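Local coordinates for protein peptidase M14, carboxypeptidase A (Thermoplasmatales archaeon SCGC AB-540-F20, PDB 4XED) that probably acts as a zinc carboxypeptidase, and carries a calcium-binding PKD domain, the part studied here, that may serve in binding other molecules, at residues K71-V76 with E94-K99; W44-T49 with F64-D69. All blocks are in the same frame, centred on the assembly; numbering follows the deposited sequence. Where two conformers were deposited one is given.

Contact 1. Residues K71-V76 with E94-K99; sequences KGTYVV and EVTMPK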
# COMPACT_ATOMS: atom_id res chain seq x y z
N LYS A 71 -0.13 -18.74 9.01
CA LYS A 71 0.27 -19.23 7.71
C LYS A 71 -0.72 -18.73 6.66
O LYS A 71 -1.90 -18.54 6.94
CB LYS A 71 0.32 -20.76 7.69
CG LYS A 71 -1.03 -21.39 7.87
CD LYS A 71 -0.91 -22.90 8.01
CE LYS A 71 -2.26 -23.51 8.32
NZ LYS A 71 -2.09 -24.94 8.62
N GLY A 72 -0.22 -18.53 5.45
CA GLY A 72 -1.08 -18.14 4.36
C GLY A 72 -0.38 -17.41 3.26
O GLY A 72 0.79 -17.10 3.36
N THR A 73 -1.12 -17.16 2.20
CA THR A 73 -0.68 -16.31 1.13
C THR A 73 -1.56 -15.06 1.18
O THR A 73 -2.78 -15.16 1.09
CB THR A 73 -0.82 -17.03 -0.21
OG1 THR A 73 -0.00 -18.20 -0.23
CG2 THR A 73 -0.42 -16.13 -1.36
N TYR A 74 -0.94 -13.89 1.32
CA TYR A 74 -1.63 -12.64 1.59
C TYR A 74 -1.45 -11.67 0.42
O TYR A 74 -0.33 -11.41 -0.01
CB TYR A 74 -1.09 -12.04 2.89
CG TYR A 74 -1.33 -12.96 4.08
CD1 TYR A 74 -2.57 -12.96 4.70
CD2 TYR A 74 -0.34 -13.78 4.60
CE1 TYR A 74 -2.83 -13.78 5.77
CE2 TYR A 74 -0.58 -14.59 5.68
CZ TYR A 74 -1.83 -14.57 6.25
OH TYR A 74 -2.15 -15.35 7.33
N VAL A 75 -2.56 -11.11 -0.03
CA VAL A 75 -2.50 -10.14 -1.11
C VAL A 75 -2.50 -8.74 -0.51
O VAL A 75 -3.53 -8.24 -0.05
CB VAL A 75 -3.66 -10.31 -2.08
CG1 VAL A 75 -3.47 -9.39 -3.24
CG2 VAL A 75 -3.73 -11.75 -2.56
N VAL A 76 -1.31 -8.13 -0.47
CA VAL A 76 -1.19 -6.77 0.01
C VAL A 76 -1.62 -5.86 -1.16
O VAL A 76 -1.15 -6.05 -2.29
CB VAL A 76 0.25 -6.46 0.42
CG1 VAL A 76 0.41 -5.01 0.80
CG2 VAL A 76 0.68 -7.39 1.54
N GLU A 94 1.89 -10.10 -3.61
CA GLU A 94 1.54 -11.34 -2.89
C GLU A 94 2.67 -11.74 -1.94
O GLU A 94 3.82 -11.93 -2.37
CB GLU A 94 1.26 -12.42 -3.91
CG GLU A 94 0.93 -13.76 -3.36
CD GLU A 94 1.21 -14.87 -4.37
OE1 GLU A 94 2.39 -15.30 -4.51
OE2 GLU A 94 0.23 -15.29 -5.02
N VAL A 95 2.33 -11.90 -0.67
CA VAL A 95 3.31 -12.24 0.37
C VAL A 95 2.94 -13.59 0.98
O VAL A 95 1.83 -13.79 1.48
CB VAL A 95 3.26 -11.18 1.46
CG1 VAL A 95 4.21 -11.50 2.57
CG2 VAL A 95 3.62 -9.80 0.86
N THR A 96 3.89 -14.53 0.93
CA THR A 96 3.68 -15.89 1.43
C THR A 96 4.33 -16.06 2.81
O THR A 96 5.49 -15.72 3.01
CB THR A 96 4.24 -16.92 0.44
OG1 THR A 96 3.58 -16.74 -0.82
CG2 THR A 96 4.00 -18.32 0.92
N MSE A 97 3.57 -16.66 3.72
CA MSE A 97 4.00 -17.01 5.07
C MSE A 97 3.72 -18.48 5.27
O MSE A 97 2.63 -18.85 5.66
CB MSE A 97 3.19 -16.18 6.05
CG MSE A 97 3.46 -14.68 5.93
SE MSE A 97 5.20 -14.22 6.70
CE MSE A 97 5.76 -12.89 5.40
N PRO A 98 4.71 -19.31 4.95
CA PRO A 98 4.47 -20.76 4.95
C PRO A 98 4.59 -21.41 6.32
O PRO A 98 3.91 -22.42 6.58
CB PRO A 98 5.55 -21.29 4.01
CG PRO A 98 6.62 -20.27 4.05
CD PRO A 98 5.99 -18.96 4.33
N LYS A 99 5.47 -20.86 7.14
CA LYS A 99 5.72 -21.39 8.49
C LYS A 99 6.22 -20.26 9.39
O LYS A 99 6.49 -19.16 8.89
CB LYS A 99 6.77 -22.52 8.50
CG LYS A 99 6.59 -23.65 7.47
CD LYS A 99 7.85 -23.86 6.64
CE LYS A 99 8.93 -24.56 7.43
NZ LYS A 99 9.38 -25.85 6.80
OXT LYS A 99 6.38 -20.43 10.61
O HOH W 1 1.94 -18.75 -1.89

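Contact 2. Residues W44-T49 with F64-D69; sequences WGDGFT and FSHTWD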
# COMPACT_ATOMS: atom_id res chain seq x y z
N TRP A 44 -3.61 -5.32 4.10
CA TRP A 44 -2.52 -6.25 4.34
C TRP A 44 -2.86 -7.70 3.95
O TRP A 44 -2.02 -8.60 4.04
CB TRP A 44 -2.08 -6.20 5.81
CG TRP A 44 -1.47 -4.88 6.20
CD1 TRP A 44 -1.99 -3.95 7.03
CD2 TRP A 44 -0.21 -4.36 5.76
NE1 TRP A 44 -1.15 -2.87 7.15
CE2 TRP A 44 -0.05 -3.10 6.37
CE3 TRP A 44 0.80 -4.83 4.90
CZ2 TRP A 44 1.11 -2.32 6.18
CZ3 TRP A 44 1.93 -4.06 4.69
CH2 TRP A 44 2.07 -2.82 5.33
N GLY A 45 -4.10 -7.94 3.53
CA GLY A 45 -4.54 -9.23 3.04
C GLY A 45 -5.08 -10.17 4.10
O GLY A 45 -5.54 -11.27 3.77
N ASP A 46 -5.02 -9.74 5.36
CA ASP A 46 -5.39 -10.54 6.52
C ASP A 46 -6.55 -9.92 7.28
O ASP A 46 -6.85 -10.36 8.38
CB ASP A 46 -4.18 -10.70 7.45
CG ASP A 46 -3.58 -9.39 7.88
OD1 ASP A 46 -4.11 -8.31 7.53
OD2 ASP A 46 -2.57 -9.45 8.63
N GLY A 47 -7.20 -8.92 6.69
CA GLY A 47 -8.29 -8.18 7.33
C GLY A 47 -7.88 -6.83 7.89
O GLY A 47 -8.73 -5.99 8.12
N PHE A 48 -6.58 -6.62 8.13
CA PHE A 48 -6.08 -5.34 8.64
C PHE A 48 -5.85 -4.37 7.48
O PHE A 48 -5.52 -4.77 6.35
CB PHE A 48 -4.79 -5.56 9.47
CG PHE A 48 -5.02 -6.36 10.71
CD1 PHE A 48 -5.75 -5.82 11.76
CD2 PHE A 48 -4.53 -7.66 10.83
CE1 PHE A 48 -5.98 -6.56 12.91
CE2 PHE A 48 -4.77 -8.41 11.98
CZ PHE A 48 -5.49 -7.85 13.02
N THR A 49 -6.08 -3.11 7.77
CA THR A 49 -5.99 -2.04 6.78
C THR A 49 -5.36 -0.78 7.35
O THR A 49 -5.34 -0.59 8.58
CB THR A 49 -7.41 -1.65 6.27
OG1 THR A 49 -8.23 -1.28 7.39
CG2 THR A 49 -8.07 -2.79 5.50
N PHE A 64 5.85 1.22 5.56
CA PHE A 64 5.09 0.68 6.68
C PHE A 64 5.41 -0.78 6.88
O PHE A 64 5.57 -1.51 5.91
CB PHE A 64 3.61 0.83 6.43
CG PHE A 64 3.17 2.23 6.25
CD1 PHE A 64 3.35 3.18 7.25
CD2 PHE A 64 2.59 2.60 5.07
CE1 PHE A 64 2.94 4.49 7.06
CE2 PHE A 64 2.18 3.89 4.86
CZ PHE A 64 2.36 4.84 5.86
N SER A 65 5.50 -1.19 8.14
CA SER A 65 5.78 -2.56 8.47
C SER A 65 4.52 -3.33 8.86
O SER A 65 3.51 -2.73 9.24
CB SER A 65 6.82 -2.64 9.57
OG SER A 65 6.40 -2.00 10.76
N HIS A 66 4.57 -4.64 8.75
CA HIS A 66 3.45 -5.49 9.12
C HIS A 66 4.02 -6.84 9.54
O HIS A 66 5.12 -7.21 9.12
CB HIS A 66 2.44 -5.63 7.98
CG HIS A 66 1.13 -6.22 8.41
ND1 HIS A 66 0.25 -5.54 9.24
CD2 HIS A 66 0.54 -7.41 8.13
CE1 HIS A 66 -0.81 -6.31 9.45
NE2 HIS A 66 -0.67 -7.43 8.77
N THR A 67 3.24 -7.53 10.36
CA THR A 67 3.54 -8.89 10.81
C THR A 67 2.29 -9.73 10.58
O THR A 67 1.18 -9.28 10.89
CB THR A 67 3.91 -8.90 12.32
OG1 THR A 67 4.95 -7.96 12.57
CG2 THR A 67 4.38 -10.23 12.75
N TRP A 68 2.45 -10.91 9.99
CA TRP A 68 1.34 -11.86 9.83
C TRP A 68 1.52 -12.99 10.85
O TRP A 68 2.61 -13.55 10.98
CB TRP A 68 1.32 -12.43 8.42
CG TRP A 68 0.97 -11.43 7.34
CD1 TRP A 68 -0.27 -11.21 6.82
CD2 TRP A 68 1.85 -10.54 6.63
NE1 TRP A 68 -0.23 -10.25 5.84
CE2 TRP A 68 1.06 -9.82 5.71
CE3 TRP A 68 3.22 -10.27 6.70
CZ2 TRP A 68 1.59 -8.83 4.86
CZ3 TRP A 68 3.74 -9.32 5.85
CH2 TRP A 68 2.93 -8.62 4.94
N ASP A 69 0.46 -13.33 11.57
CA ASP A 69 0.59 -14.31 12.65
C ASP A 69 -0.11 -15.62 12.31
O ASP A 69 -0.41 -16.40 13.21
CB ASP A 69 0.06 -13.75 13.97
CG ASP A 69 0.93 -12.64 14.55
OD1 ASP A 69 2.18 -12.67 14.40
OD2 ASP A 69 0.36 -11.73 15.19

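Contact 1. Residues K71-V76 with E94-K99
Gly72 and Met97, a selenomethionine, form an antiparallel hydrogen-bonded pair, and so do Tyr74 and Val95. Four backbone bonds result. Gly72 N gives to Met97 O at 2.9 Å, and Met97 N gives to Gly72 O at 2.8 Å. Tyr74 and Val95 exchange two more. The tightly packed face carries Tyr74, Val95 and Met97. Tyr74 CG is anti to its carbonyl carbon (chi1 -62°), which starts the ring back along the strand toward Gly72. Gly72 has no side chain to crowd it. The ring crosses the Met97 side chain at about a right angle. Met97 CG meets the ring edge, near its plane, 4.0 Å from Tyr74 CE2. Farther along, Val76 CG2 and Val95 CG2 touch at 3.9 Å. Tyr74 OH is held by a hydrogen bond to Lys70 O. An alanine in place of Tyr74 would probably open a gap beside Met97 CG and leave Lys70 O without this partner. The other face is looser and wetter. Thr73 and Thr96 lie side by side there, and one water bridges them, 2.6 Å from Thr73 OG1 and 2.8 Å from Thr96 OG1. Thr73 CG2 also meets the exposed Glu94 at its CG, 3.4 Å away. The contact belongs to the hairpin of strands 72-82 and 91-97, with 91-97 at the border of a four-stranded sheet. Val95 and Met97 pack on Tyr26 and Tyr24 of strand 24-29, in the other sheet.

Contact 2. Residues W44-T49 with F64-D69
The Trp-Gly-Asp-Gly loop of Trp44 to Gly47, a PKD signature sequence, meets His66 and Trp68, at and beyond the end of strand 62-66. His66 NE2 gives an almost straight hydrogen bond to Asp46 OD2, 2.8 Å long with 178° at the hydrogen. The carboxylate is met on its syn side, and OD2 lies in the imidazole plane. Asp46 OD1 accepts from Phe48 N at 3.1 Å, an Asx turn. The aspartate is thus gripped at both oxygens. Its negative charge probably favours a proton on NE2. The His66 ring also lies flat on Trp44, in an offset stack with the five-membered ring. The centroids are 3.7 Å apart and the planes differ by 2°. His66 CB sits over the six-membered ring of Trp44, 3.5 Å from its centroid, a CH-pi contact. From the loop backbone, Trp44 O accepts from Trp68 NE1 at 3.0 Å, in the indole plane. His66 CD2 lies over the centre of one Trp68 ring face. Trp44 NE1 is bound to Glu50 OE2. Such a signature turn between strands 38-43 and 49-56, whose aspartate and tryptophan hold His66 of the other sheet, is consistent with the Ig-like beta sandwich of PKD domains.

Overall arrangement
Strands 11-13 and 24-29 come first, in the three-stranded sheet. The chain then enters the four-stranded sheet at 38-43 and reaches the loop at 44-49, where contact 2 opens. After strand 49-56 it crosses to the other sheet as strand 62-66, where contact 2 closes. This ties a loop of one sheet to the last strand of the other. After a single intervening residue, Lys70, contact 1 opens at 71-76. It closes when strand 91-97 pairs with strand 72-82. The two closures follow in series, neither nesting nor crossing. They meet in space, where the rings of Tyr74 and Trp68 stack and Val76 packs on Trp68. Both contacts lie on the same side of the chain's centre.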